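Local coordinates for protein 3-phosphoshikimate 1-carboxyvinyltransferase (Streptomyces sviceus, PDB 7M0O) that probably transfers the enolpyruvyl group of phosphoenolpyruvate to shikimate-3-phosphate, the sixth step towards chorismate, as a glyphosate-tolerant EPSP synthase, at residues L15-A20 with R192-E197; G47-R52 with Q58-P63; S227-A232 with A402-G407; I368-A373 with P395-A400. All blocks are in the same frame, centred on the assembly; numbering follows the deposited sequence.

Overall arrangement
The four contacts fall into two clusters, with contact 1 on the opposite side of the chain's centre from contacts 3 and 4, in keeping with the two globular domains of EPSP synthases. Contacts 1 and 2 have centres about 13 Å apart and touch: A19 of helix 8-20 meets R62 beyond the hairpin 50-52/56-60, which lies in the same sheet as strand 24-28. Contacts 3 and 4, centres about 10 Å apart, share helix 397-406, set against helices 223-235 and 366-375. Between clusters the centres lie 33 to 37 Å apart. Along the chain contact 2 falls within the span of contact 1, and contact 4 within that of contact 3, so contacts 1 and 3 tie together pieces about 170 residues apart, while contacts 2 and 4 are more local.

Contact 1: L15-A20 with R192-E197; sequences LFLAAA and RAFGVE
L17 sets its CB over one face of the ring of F194, the residue at which helix 182-193 gives way to a Schellman motif, so the contact sets the side of helix 8-20 against the C-terminal end of another helix. The tight part is small and wholly apolar. L17 CB stands 3.7 Å from the centroid of the F194 ring and only 2° off the ring normal, a CH-pi contact centred so well that all six ring carbons are 3.9 to 4.0 Å from that one atom. The branch then runs out over the rim, where L17 CD1 meets F194 CD2. With its CG lying anti to the carbonyl carbon (chi1 -77°), F194 reaches back to helix 8-20, and its far end comes up to the backbone of A18. T25 of strand 24-28 also touches the ring, while Y212 packs on L17; R13, predicted to bind 3-phosphoshikimate, is one helical turn before L17.

The other side is loose. A193, G195 and E197 are exposed and do not touch helix 8-20, and no hydrogen bond links the two segments. Here the chain turns away through G195, whose positive phi (90°) makes it the C-prime residue, and the turn is fastened where G195 N donates to R192 O at 2.9 Å.

Contact 2: G47-R52 with Q58-P63; sequences GYRVGR and QVDGRP
V50 and V59 form the non-hydrogen-bonded pair of an antiparallel beta hairpin, next to the hydrogen-bonded pair G51 and Q58. In the latter, Q58 N donates to G51 O at 2.6 Å and G51 N to Q58 O at 2.8 Å; one step back, D60 N reaches R49 O at 3.1 Å. The valines point to the face covered by helices 8-20 and 34-45.

Beyond the strands, R62 climbs over Y48. Its CB meets Y48 CE2 at 3.7 Å, CG lies over Y48 CD2, and CD sits above the ring, 4.0 Å from its centroid, in a CH-pi contact. A bend at chi3 stands the guanidinium nearly upright to the ring, the planes 88° apart, and NE bonds to G65 O. Water 1 joins Y48 OH to R62 O.

R49 NH1 makes a salt bridge to D60 OD2 at 2.6 Å; the oxygen lies at the guanidinium edge, but the hydrogen bond is weak, bent to 132° at the hydrogen, the planes 75° apart. Putting an alanine at D60 would probably leave the R49 guanidinium without its countercharge and at liberty to swing. The hairpin thus keeps apolar groups against the helices and its charged pair on the outer side.

Contact 3: S227-A232 with A402-G407; sequences SYFFAA and AELRRG
L404 pushes one methyl, CD2, between F229 and A232, which lie three residues apart on helix 223-235. This is helix-to-helix packing: the last modelled helix, 397-406, is laid against a helix about 160 residues earlier in the chain.

The apolar contacts carry everything that passes between the segments. L404 CD2 comes obliquely to the F229 ring, 3.6 Å from F229 CD1. L404 owes its reach to CG lying opposite the backbone N (chi1 177°), which extends the side chain from its helix toward the other. Around the trio, L4 packs on F229, and L377 covers A232, extending the same apolar layer.

No hydrogen bond crosses between the segments; within each, the helical bonds continue, as from A232 N to Y228 O at 3.1 Å and from R406 N to A402 O, also at 3.1 Å. A232 O also accepts a bond from T236 OG1.

Polar side chains turn to other parts of the protein. S227 OG bonds to T299 OG1 and to S224 O, and Y228 OH bonds to R367 NH1, an arginine predicted to bind phosphoenolpyruvate. Y228, next to F229 in sequence, thus turns its ring away from segment 402-407 and toward R367. On the other helix, the R406 guanidinium folds back over its own backbone.

The closest approach of the whole contact is between two methyls, A232 CB and L404 CD2, at 3.5 Å.

Contact 4: I368-A373 with P395-A400; sequences IVMSFA and PGFHEA
H398 NE2 is held by the carbonyl of P387, a hydrogen bond that fixes the imidazole where its CE1 can rest near V369 CG1, at 4.1 Å. The two side chains cross at about a right angle. Between the segments themselves no hydrogen bond forms.

The main load falls on F397 and M370. Leaving its helix with CG opposite the backbone N (chi1 167°), F397 directs its ring at helix 366-375, where M370 lies across one face. M370 CG stands 3.5 Å from the ring centroid, 5° off the normal, a CH-pi contact over the middle of the ring. The chain runs on across the ring, so that M370 SD comes within 3.5 Å of F397 CD1 in a Met-aromatic contact; the sulfur is 4.0 Å from the centroid and 30° off the normal. A373 CB closes on the far edge, in the ring plane, 3.9 Å from F397 CZ. A leucine in place of F397 would probably deprive M370 of the flat surface its thioether lies on and open a gap beside the A373 methyl.

G396 occupies the N-cap position, and its O accepts from A400 N at 3.1 Å, so F397 is set in the first turn of the helix.

M370 neighbours R367, predicted to bind phosphoenolpyruvate, and T393. Helix 223-235 lies against both partners: Y228 packs on M370 and S371, and F229 on A400. Helix 326-336 covers I368 and F372, and helix 297-303 lies on S371, which leaves helix 366-375 packed among four others.

Contact 1: L15-A20 with R192-E197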
loop_
_atom_site.group_PDB
_atom_site.type_symbol
_atom_site.label_atom_id
_atom_site.label_comp_id
_atom_site.label_asym_id
_atom_site.label_seq_id
_atom_site.Cartn_x
_atom_site.Cartn_y
_atom_site.Cartn_z
ATOM N N LEU A 15 9.384 5.029 -6.940
ATOM C CA LEU A 15 9.553 5.911 -8.099
ATOM C C LEU A 15 10.237 7.215 -7.703
ATOM O O LEU A 15 11.097 7.724 -8.436
ATOM C CB LEU A 15 8.197 6.211 -8.744
ATOM C CG LEU A 15 7.591 5.101 -9.586
ATOM C CD1 LEU A 15 6.157 5.433 -9.970
ATOM C CD2 LEU A 15 8.421 4.907 -10.814
ATOM N N PHE A 16 9.846 7.778 -6.557
ATOM C CA PHE A 16 10.521 8.964 -6.037
ATOM C C PHE A 16 11.998 8.688 -5.805
ATOM O O PHE A 16 12.863 9.466 -6.222
ATOM C CB PHE A 16 9.838 9.412 -4.740
ATOM C CG PHE A 16 10.372 10.711 -4.170
ATOM C CD1 PHE A 16 11.659 10.778 -3.626
ATOM C CD2 PHE A 16 9.581 11.854 -4.138
ATOM C CE1 PHE A 16 12.162 11.967 -3.086
ATOM C CE2 PHE A 16 10.078 13.055 -3.591
ATOM C CZ PHE A 16 11.364 13.101 -3.066
ATOM N N LEU A 17 12.299 7.606 -5.086
ATOM C CA LEU A 17 13.687 7.285 -4.764
ATOM C C LEU A 17 14.511 7.036 -6.026
ATOM O O LEU A 17 15.669 7.482 -6.118
ATOM C CB LEU A 17 13.715 6.080 -3.826
ATOM C CG LEU A 17 13.102 6.398 -2.457
ATOM C CD1 LEU A 17 12.694 5.147 -1.691
ATOM C CD2 LEU A 17 14.119 7.188 -1.639
ATOM N N ALA A 18 13.930 6.336 -7.016
ATOM C CA ALA A 18 14.637 6.081 -8.271
ATOM C C ALA A 18 14.950 7.380 -9.000
ATOM O O ALA A 18 16.010 7.512 -9.617
ATOM C CB ALA A 18 13.820 5.157 -9.181
ATOM N N ALA A 19 14.020 8.337 -8.967
ATOM C CA ALA A 19 14.254 9.631 -9.593
ATOM C C ALA A 19 15.346 10.424 -8.887
ATOM O O ALA A 19 16.104 11.152 -9.541
ATOM C CB ALA A 19 12.957 10.434 -9.601
ATOM N N ALA A 20 15.413 10.342 -7.556
ATOM C CA ALA A 20 16.230 11.273 -6.785
ATOM C C ALA A 20 17.637 10.755 -6.497
ATOM O O ALA A 20 18.504 11.550 -6.117
ATOM C CB ALA A 20 15.526 11.619 -5.463
ATOM N N ARG A 192 16.365 3.362 3.712
ATOM C CA ARG A 192 17.576 2.626 4.087
ATOM C C ARG A 192 18.101 1.804 2.920
ATOM O O ARG A 192 19.318 1.725 2.709
ATOM C CB ARG A 192 17.317 1.726 5.303
ATOM C CG ARG A 192 17.248 2.461 6.634
ATOM C CD ARG A 192 17.303 1.506 7.830
ATOM N NE ARG A 192 16.052 0.772 8.006
ATOM C CZ ARG A 192 15.028 1.197 8.743
ATOM N NH1 ARG A 192 15.099 2.362 9.377
ATOM N NH2 ARG A 192 13.929 0.459 8.847
ATOM N N ALA A 193 17.201 1.201 2.132
ATOM C CA ALA A 193 17.630 0.469 0.946
ATOM C C ALA A 193 18.299 1.381 -0.072
ATOM O O ALA A 193 19.113 0.916 -0.878
ATOM C CB ALA A 193 16.443 -0.256 0.308
ATOM N N PHE A 194 17.991 2.674 -0.036
ATOM C CA PHE A 194 18.633 3.655 -0.893
ATOM C C PHE A 194 19.702 4.455 -0.147
ATOM O O PHE A 194 20.046 5.565 -0.563
ATOM C CB PHE A 194 17.562 4.565 -1.513
ATOM C CG PHE A 194 16.810 3.921 -2.655
ATOM C CD1 PHE A 194 17.177 4.177 -3.980
ATOM C CD2 PHE A 194 15.762 3.059 -2.416
ATOM C CE1 PHE A 194 16.506 3.574 -5.035
ATOM C CE2 PHE A 194 15.075 2.457 -3.468
ATOM C CZ PHE A 194 15.436 2.712 -4.775
ATOM N N GLY A 195 20.203 3.923 0.963
ATOM C CA GLY A 195 21.427 4.414 1.575
ATOM C C GLY A 195 21.290 5.518 2.594
ATOM O O GLY A 195 22.287 6.196 2.884
ATOM N N VAL A 196 20.111 5.714 3.183
ATOM C CA VAL A 196 19.889 6.803 4.127
ATOM C C VAL A 196 19.280 6.252 5.409
ATOM O O VAL A 196 18.244 5.587 5.367
ATOM C CB VAL A 196 18.982 7.894 3.539
ATOM C CG1 VAL A 196 18.551 8.814 4.649
ATOM C CG2 VAL A 196 19.727 8.659 2.448
ATOM N N GLU A 197 19.912 6.545 6.547
ATOM C CA GLU A 197 19.377 6.200 7.859
ATOM C C GLU A 197 18.684 7.413 8.481
ATOM O O GLU A 197 19.290 8.483 8.609
ATOM C CB GLU A 197 20.493 5.704 8.788
ATOM C CG GLU A 197 20.954 4.285 8.519
ATOM C CD GLU A 197 20.057 3.251 9.187
ATOM O OE1 GLU A 197 20.332 2.040 9.041
ATOM O OE2 GLU A 197 19.074 3.650 9.855
#

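Contact 2: G47-R52 with Q58-P63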
loop_
_atom_site.group_PDB
_atom_site.type_symbol
_atom_site.label_atom_id
_atom_site.label_comp_id
_atom_site.label_asym_id
_atom_site.label_seq_id
_atom_site.Cartn_x
_atom_site.Cartn_y
_atom_site.Cartn_z
ATOM N N GLY A 47 12.500 15.866 -17.786
ATOM C CA GLY A 47 13.835 15.617 -18.282
ATOM C C GLY A 47 14.565 14.454 -17.659
ATOM O O GLY A 47 15.788 14.358 -17.819
ATOM N N TYR A 48 13.872 13.587 -16.932
ATOM C CA TYR A 48 14.471 12.349 -16.466
ATOM C C TYR A 48 14.390 11.282 -17.554
ATOM O O TYR A 48 13.454 11.250 -18.355
ATOM C CB TYR A 48 13.764 11.834 -15.206
ATOM C CG TYR A 48 13.809 12.720 -13.968
ATOM C CD1 TYR A 48 13.050 13.882 -13.886
ATOM C CD2 TYR A 48 14.550 12.348 -12.856
ATOM C CE1 TYR A 48 13.056 14.678 -12.748
ATOM C CE2 TYR A 48 14.570 13.139 -11.706
ATOM C CZ TYR A 48 13.818 14.305 -11.662
ATOM O OH TYR A 48 13.805 15.104 -10.536
ATOM N N ARG A 49 15.388 10.405 -17.574
ATOM C CA ARG A 49 15.405 9.270 -18.489
ATOM C C ARG A 49 14.736 8.087 -17.806
ATOM O O ARG A 49 15.210 7.628 -16.763
ATOM C CB ARG A 49 16.833 8.901 -18.876
ATOM C CG ARG A 49 17.598 9.988 -19.614
ATOM C CD ARG A 49 18.932 9.436 -20.093
ATOM N NE ARG A 49 18.753 8.222 -20.899
ATOM C CZ ARG A 49 19.099 6.991 -20.512
ATOM N NH1 ARG A 49 19.652 6.790 -19.323
ATOM N NH2 ARG A 49 18.901 5.955 -21.323
ATOM N N VAL A 50 13.656 7.584 -18.399
ATOM C CA VAL A 50 12.888 6.471 -17.851
ATOM C C VAL A 50 12.755 5.414 -18.937
ATOM O O VAL A 50 12.138 5.666 -19.978
ATOM C CB VAL A 50 11.499 6.915 -17.356
ATOM C CG1 VAL A 50 10.690 5.711 -16.860
ATOM C CG2 VAL A 50 11.636 7.987 -16.259
ATOM N N GLY A 51 13.319 4.240 -18.695
ATOM C CA GLY A 51 13.216 3.101 -19.608
ATOM C C GLY A 51 12.418 1.995 -18.961
ATOM O O GLY A 51 12.525 1.760 -17.751
ATOM N N ARG A 52 11.583 1.319 -19.751
ATOM C CA ARG A 52 10.682 0.337 -19.173
ATOM C C ARG A 52 10.626 -0.922 -20.027
ATOM O O ARG A 52 10.777 -0.878 -21.253
ATOM C CB ARG A 52 9.276 0.921 -18.985
ATOM C CG ARG A 52 9.234 2.085 -17.974
ATOM C CD ARG A 52 7.823 2.576 -17.723
ATOM N NE ARG A 52 7.238 3.193 -18.911
ATOM C CZ ARG A 52 5.972 3.587 -18.992
ATOM N NH1 ARG A 52 5.163 3.424 -17.956
ATOM N NH2 ARG A 52 5.511 4.133 -20.112
ATOM N N GLN A 58 13.616 1.443 -15.425
ATOM C CA GLN A 58 14.974 1.934 -15.248
ATOM C C GLN A 58 14.941 3.456 -15.209
ATOM O O GLN A 58 14.393 4.085 -16.122
ATOM C CB GLN A 58 15.844 1.441 -16.401
ATOM C CG GLN A 58 17.310 1.576 -16.212
ATOM C CD GLN A 58 18.047 0.401 -16.803
ATOM O OE1 GLN A 58 18.058 -0.686 -16.233
ATOM N NE2 GLN A 58 18.641 0.603 -17.971
ATOM N N VAL A 59 15.489 4.055 -14.146
ATOM C CA VAL A 59 15.445 5.510 -13.967
ATOM C C VAL A 59 16.855 6.020 -13.703
ATOM O O VAL A 59 17.506 5.578 -12.754
ATOM C CB VAL A 59 14.513 5.934 -12.816
ATOM C CG1 VAL A 59 14.424 7.469 -12.730
ATOM C CG2 VAL A 59 13.113 5.304 -12.963
ATOM N N ASP A 60 17.317 6.962 -14.526
ATOM C CA ASP A 60 18.576 7.660 -14.269
ATOM C C ASP A 60 18.321 8.728 -13.220
ATOM O O ASP A 60 17.614 9.707 -13.486
ATOM C CB ASP A 60 19.113 8.296 -15.545
ATOM C CG ASP A 60 19.813 7.311 -16.434
ATOM O OD1 ASP A 60 19.423 6.123 -16.436
ATOM O OD2 ASP A 60 20.751 7.734 -17.144
ATOM N N GLY A 61 18.884 8.553 -12.028
ATOM C CA GLY A 61 18.599 9.487 -10.954
ATOM C C GLY A 61 19.207 10.851 -11.220
ATOM O O GLY A 61 20.229 10.980 -11.892
ATOM N N ARG A 62 18.555 11.884 -10.688
ATOM C CA ARG A 62 19.021 13.264 -10.807
ATOM C C ARG A 62 19.090 13.866 -9.413
ATOM O O ARG A 62 18.099 14.409 -8.904
ATOM C CB ARG A 62 18.132 14.086 -11.737
ATOM C CG ARG A 62 18.092 13.534 -13.154
ATOM C CD ARG A 62 17.422 14.494 -14.121
ATOM N NE ARG A 62 18.174 15.750 -14.204
ATOM C CZ ARG A 62 19.232 15.938 -14.993
ATOM N NH1 ARG A 62 19.662 14.966 -15.800
ATOM N NH2 ARG A 62 19.861 17.101 -14.983
ATOM N N PRO A 63 20.256 13.793 -8.766
ATOM C CA PRO A 63 20.381 14.325 -7.402
ATOM C C PRO A 63 20.047 15.805 -7.274
ATOM O O PRO A 63 19.684 16.233 -6.173
ATOM C CB PRO A 63 21.853 14.042 -7.051
ATOM C CG PRO A 63 22.238 12.897 -7.921
ATOM C CD PRO A 63 21.479 13.100 -9.210
HETATM O O HOH W 1 15.268 14.379 -8.526
HETATM O O HOH W 2 17.461 11.087 -15.617
HETATM O O HOH W 3 16.970 5.174 -17.698
#

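Contact 3: S227-A232 with A402-G407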
loop_
_atom_site.group_PDB
_atom_site.type_symbol
_atom_site.label_atom_id
_atom_site.label_comp_id
_atom_site.label_asym_id
_atom_site.label_seq_id
_atom_site.Cartn_x
_atom_site.Cartn_y
_atom_site.Cartn_z
ATOM N N SER A 227 -3.289 -12.314 0.829
ATOM C CA SER A 227 -3.857 -13.111 1.911
ATOM C C SER A 227 -4.974 -14.004 1.407
ATOM O O SER A 227 -5.120 -15.132 1.889
ATOM C CB SER A 227 -4.376 -12.207 3.049
ATOM O OG SER A 227 -5.597 -11.546 2.749
ATOM N N TYR A 228 -5.745 -13.541 0.409
ATOM C CA TYR A 228 -6.856 -14.343 -0.090
ATOM C C TYR A 228 -6.359 -15.564 -0.838
ATOM O O TYR A 228 -6.976 -16.631 -0.758
ATOM C CB TYR A 228 -7.767 -13.498 -1.000
ATOM C CG TYR A 228 -8.102 -12.196 -0.336
ATOM C CD1 TYR A 228 -8.983 -12.160 0.741
ATOM C CD2 TYR A 228 -7.490 -11.014 -0.740
ATOM C CE1 TYR A 228 -9.262 -10.972 1.386
ATOM C CE2 TYR A 228 -7.767 -9.815 -0.094
ATOM C CZ TYR A 228 -8.641 -9.812 0.964
ATOM O OH TYR A 228 -8.894 -8.628 1.609
ATOM N N PHE A 229 -5.223 -15.442 -1.527
ATOM C CA PHE A 229 -4.711 -16.566 -2.295
ATOM C C PHE A 229 -4.005 -17.560 -1.371
ATOM O O PHE A 229 -4.187 -18.774 -1.510
ATOM C CB PHE A 229 -3.817 -16.033 -3.431
ATOM C CG PHE A 229 -4.578 -15.193 -4.443
ATOM C CD1 PHE A 229 -5.001 -15.737 -5.645
ATOM C CD2 PHE A 229 -4.942 -13.888 -4.150
ATOM C CE1 PHE A 229 -5.741 -14.978 -6.557
ATOM C CE2 PHE A 229 -5.696 -13.138 -5.033
ATOM C CZ PHE A 229 -6.095 -13.687 -6.251
ATOM N N PHE A 230 -3.292 -17.050 -0.360
ATOM C CA PHE A 230 -2.728 -17.905 0.681
ATOM C C PHE A 230 -3.828 -18.674 1.425
ATOM O O PHE A 230 -3.674 -19.866 1.712
ATOM C CB PHE A 230 -1.917 -17.064 1.673
ATOM C CG PHE A 230 -0.580 -16.554 1.157
ATOM C CD1 PHE A 230 0.237 -17.318 0.336
ATOM C CD2 PHE A 230 -0.129 -15.314 1.554
ATOM C CE1 PHE A 230 1.483 -16.820 -0.092
ATOM C CE2 PHE A 230 1.112 -14.816 1.143
ATOM C CZ PHE A 230 1.910 -15.572 0.324
ATOM N N ALA A 231 -4.932 -17.997 1.779
ATOM C CA ALA A 231 -6.037 -18.651 2.488
ATOM C C ALA A 231 -6.684 -19.754 1.655
ATOM O O ALA A 231 -7.031 -20.822 2.185
ATOM C CB ALA A 231 -7.094 -17.619 2.881
ATOM N N ALA A 232 -6.889 -19.501 0.363
ATOM C CA ALA A 232 -7.440 -20.526 -0.525
ATOM C C ALA A 232 -6.584 -21.792 -0.502
ATOM O O ALA A 232 -7.111 -22.917 -0.471
ATOM C CB ALA A 232 -7.543 -19.972 -1.950
ATOM N N ALA A 402 -10.490 -16.515 -10.344
ATOM C CA ALA A 402 -11.016 -17.542 -11.231
ATOM C C ALA A 402 -9.904 -18.464 -11.717
ATOM O O ALA A 402 -10.091 -19.684 -11.800
ATOM C CB ALA A 402 -11.741 -16.889 -12.409
ATOM N N GLU A 403 -8.736 -17.893 -12.027
ATOM C CA GLU A 403 -7.587 -18.676 -12.469
ATOM C C GLU A 403 -7.080 -19.587 -11.359
ATOM O O GLU A 403 -6.735 -20.750 -11.612
ATOM C CB GLU A 403 -6.479 -17.744 -12.943
ATOM C CG GLU A 403 -5.260 -18.446 -13.507
ATOM C CD GLU A 403 -4.215 -17.479 -14.051
ATOM O OE1 GLU A 403 -4.043 -16.380 -13.481
ATOM O OE2 GLU A 403 -3.567 -17.816 -15.064
ATOM N N LEU A 404 -7.033 -19.077 -10.123
ATOM C CA LEU A 404 -6.670 -19.927 -8.994
ATOM C C LEU A 404 -7.646 -21.092 -8.859
ATOM O O LEU A 404 -7.237 -22.241 -8.643
ATOM C CB LEU A 404 -6.614 -19.085 -7.712
ATOM C CG LEU A 404 -6.312 -19.852 -6.413
ATOM C CD1 LEU A 404 -4.891 -20.346 -6.403
ATOM C CD2 LEU A 404 -6.579 -18.972 -5.215
ATOM N N ARG A 405 -8.943 -20.815 -9.020
ATOM C CA ARG A 405 -9.970 -21.843 -8.899
ATOM C C ARG A 405 -9.741 -22.968 -9.896
ATOM O O ARG A 405 -9.860 -24.153 -9.557
ATOM C CB ARG A 405 -11.348 -21.226 -9.133
ATOM C CG ARG A 405 -11.847 -20.302 -8.057
ATOM C CD ARG A 405 -13.296 -19.949 -8.355
ATOM N NE ARG A 405 -14.046 -21.135 -8.754
ATOM C CZ ARG A 405 -14.903 -21.771 -7.964
ATOM N NH1 ARG A 405 -15.125 -21.326 -6.734
ATOM N NH2 ARG A 405 -15.543 -22.844 -8.410
ATOM N N ARG A 406 -9.441 -22.609 -11.145
ATOM C CA ARG A 406 -9.213 -23.613 -12.178
ATOM C C ARG A 406 -7.937 -24.409 -11.930
ATOM O O ARG A 406 -7.855 -25.576 -12.327
ATOM C CB ARG A 406 -9.161 -22.939 -13.545
ATOM C CG ARG A 406 -10.496 -22.334 -13.945
ATOM C CD ARG A 406 -10.468 -21.806 -15.378
ATOM N NE ARG A 406 -9.615 -20.636 -15.532
ATOM C CZ ARG A 406 -10.024 -19.381 -15.372
ATOM N NH1 ARG A 406 -11.291 -19.127 -15.052
ATOM N NH2 ARG A 406 -9.164 -18.376 -15.546
ATOM N N GLY A 407 -6.934 -23.799 -11.302
ATOM C CA GLY A 407 -5.705 -24.495 -10.979
ATOM C C GLY A 407 -5.807 -25.317 -9.706
ATOM O O GLY A 407 -6.764 -26.066 -9.516
#

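Contact 4: I368-A373 with P395-A400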
loop_
_atom_site.group_PDB
_atom_site.type_symbol
_atom_site.label_atom_id
_atom_site.label_comp_id
_atom_site.label_asym_id
_atom_site.label_seq_id
_atom_site.Cartn_x
_atom_site.Cartn_y
_atom_site.Cartn_z
ATOM N N ILE A 368 -14.520 -7.450 2.173
ATOM C CA ILE A 368 -15.635 -8.368 2.395
ATOM C C ILE A 368 -15.864 -9.235 1.155
ATOM O O ILE A 368 -16.071 -10.448 1.259
ATOM C CB ILE A 368 -16.909 -7.599 2.805
ATOM C CG1 ILE A 368 -16.681 -6.805 4.093
ATOM C CG2 ILE A 368 -18.106 -8.562 2.966
ATOM C CD1 ILE A 368 -16.268 -7.661 5.305
ATOM N N VAL A 369 -15.810 -8.638 -0.042
ATOM C CA VAL A 369 -16.008 -9.415 -1.265
ATOM C C VAL A 369 -14.864 -10.405 -1.466
ATOM O O VAL A 369 -15.084 -11.589 -1.744
ATOM C CB VAL A 369 -16.161 -8.478 -2.481
ATOM C CG1 VAL A 369 -16.160 -9.305 -3.786
ATOM C CG2 VAL A 369 -17.451 -7.696 -2.361
ATOM N N MET A 370 -13.620 -9.936 -1.337
ATOM C CA MET A 370 -12.498 -10.831 -1.603
ATOM C C MET A 370 -12.442 -11.960 -0.581
ATOM O O MET A 370 -12.124 -13.103 -0.926
ATOM C CB MET A 370 -11.192 -10.035 -1.642
ATOM C CG MET A 370 -11.105 -9.148 -2.891
ATOM S SD MET A 370 -9.522 -8.336 -3.188
ATOM C CE MET A 370 -9.546 -7.057 -1.960
ATOM N N SER A 371 -12.764 -11.667 0.679
ATOM C CA SER A 371 -12.713 -12.708 1.706
ATOM C C SER A 371 -13.741 -13.804 1.455
ATOM O O SER A 371 -13.396 -14.988 1.489
ATOM C CB SER A 371 -12.912 -12.105 3.095
ATOM O OG SER A 371 -11.836 -11.273 3.438
ATOM N N PHE A 372 -15.008 -13.435 1.192
ATOM C CA PHE A 372 -16.036 -14.453 1.024
ATOM C C PHE A 372 -15.975 -15.130 -0.337
ATOM O O PHE A 372 -16.568 -16.209 -0.502
ATOM C CB PHE A 372 -17.430 -13.859 1.291
ATOM C CG PHE A 372 -17.689 -13.633 2.760
ATOM C CD1 PHE A 372 -18.040 -14.694 3.588
ATOM C CD2 PHE A 372 -17.507 -12.384 3.322
ATOM C CE1 PHE A 372 -18.234 -14.503 4.944
ATOM C CE2 PHE A 372 -17.697 -12.177 4.687
ATOM C CZ PHE A 372 -18.065 -13.236 5.499
ATOM N N ALA A 373 -15.215 -14.571 -1.281
ATOM C CA ALA A 373 -14.866 -15.343 -2.468
ATOM C C ALA A 373 -14.119 -16.616 -2.084
ATOM O O ALA A 373 -14.305 -17.662 -2.714
ATOM C CB ALA A 373 -14.029 -14.491 -3.430
ATOM N N PRO A 395 -8.216 -4.287 -9.474
ATOM C CA PRO A 395 -9.227 -4.350 -10.542
ATOM C C PRO A 395 -9.366 -5.732 -11.159
ATOM O O PRO A 395 -10.480 -6.124 -11.516
ATOM C CB PRO A 395 -8.719 -3.316 -11.561
ATOM C CG PRO A 395 -7.917 -2.352 -10.734
ATOM C CD PRO A 395 -7.241 -3.204 -9.694
ATOM N N GLY A 396 -8.286 -6.492 -11.262
ATOM C CA GLY A 396 -8.372 -7.811 -11.858
ATOM C C GLY A 396 -8.606 -8.947 -10.879
ATOM O O GLY A 396 -8.341 -10.100 -11.221
ATOM N N PHE A 397 -9.142 -8.666 -9.684
ATOM C CA PHE A 397 -9.243 -9.719 -8.669
ATOM C C PHE A 397 -10.082 -10.901 -9.145
ATOM O O PHE A 397 -9.735 -12.063 -8.902
ATOM C CB PHE A 397 -9.840 -9.188 -7.361
ATOM C CG PHE A 397 -10.244 -10.295 -6.417
ATOM C CD1 PHE A 397 -9.302 -10.914 -5.608
ATOM C CD2 PHE A 397 -11.557 -10.775 -6.393
ATOM C CE1 PHE A 397 -9.677 -11.954 -4.728
ATOM C CE2 PHE A 397 -11.928 -11.817 -5.554
ATOM C CZ PHE A 397 -10.986 -12.406 -4.717
ATOM N N HIS A 398 -11.232 -10.626 -9.759
ATOM C CA HIS A 398 -12.116 -11.734 -10.108
ATOM C C HIS A 398 -11.500 -12.629 -11.168
ATOM O O HIS A 398 -11.752 -13.836 -11.170
ATOM C CB HIS A 398 -13.462 -11.206 -10.586
ATOM C CG HIS A 398 -14.261 -10.555 -9.508
ATOM N ND1 HIS A 398 -14.809 -11.258 -8.455
ATOM C CD2 HIS A 398 -14.596 -9.260 -9.312
ATOM C CE1 HIS A 398 -15.461 -10.423 -7.664
ATOM N NE2 HIS A 398 -15.353 -9.206 -8.165
ATOM N N GLU A 399 -10.680 -12.059 -12.058
ATOM C CA GLU A 399 -9.987 -12.863 -13.059
ATOM C C GLU A 399 -8.917 -13.731 -12.410
ATOM O O GLU A 399 -8.851 -14.944 -12.655
ATOM C CB GLU A 399 -9.370 -11.955 -14.123
ATOM C CG GLU A 399 -10.386 -11.108 -14.848
ATOM C CD GLU A 399 -9.819 -9.783 -15.348
ATOM O OE1 GLU A 399 -8.579 -9.609 -15.364
ATOM O OE2 GLU A 399 -10.627 -8.920 -15.733
ATOM N N ALA A 400 -8.092 -13.122 -11.555
ATOM C CA ALA A 400 -7.022 -13.852 -10.877
ATOM C C ALA A 400 -7.571 -14.973 -10.008
ATOM O O ALA A 400 -6.997 -16.063 -9.960
ATOM C CB ALA A 400 -6.191 -12.900 -10.023
#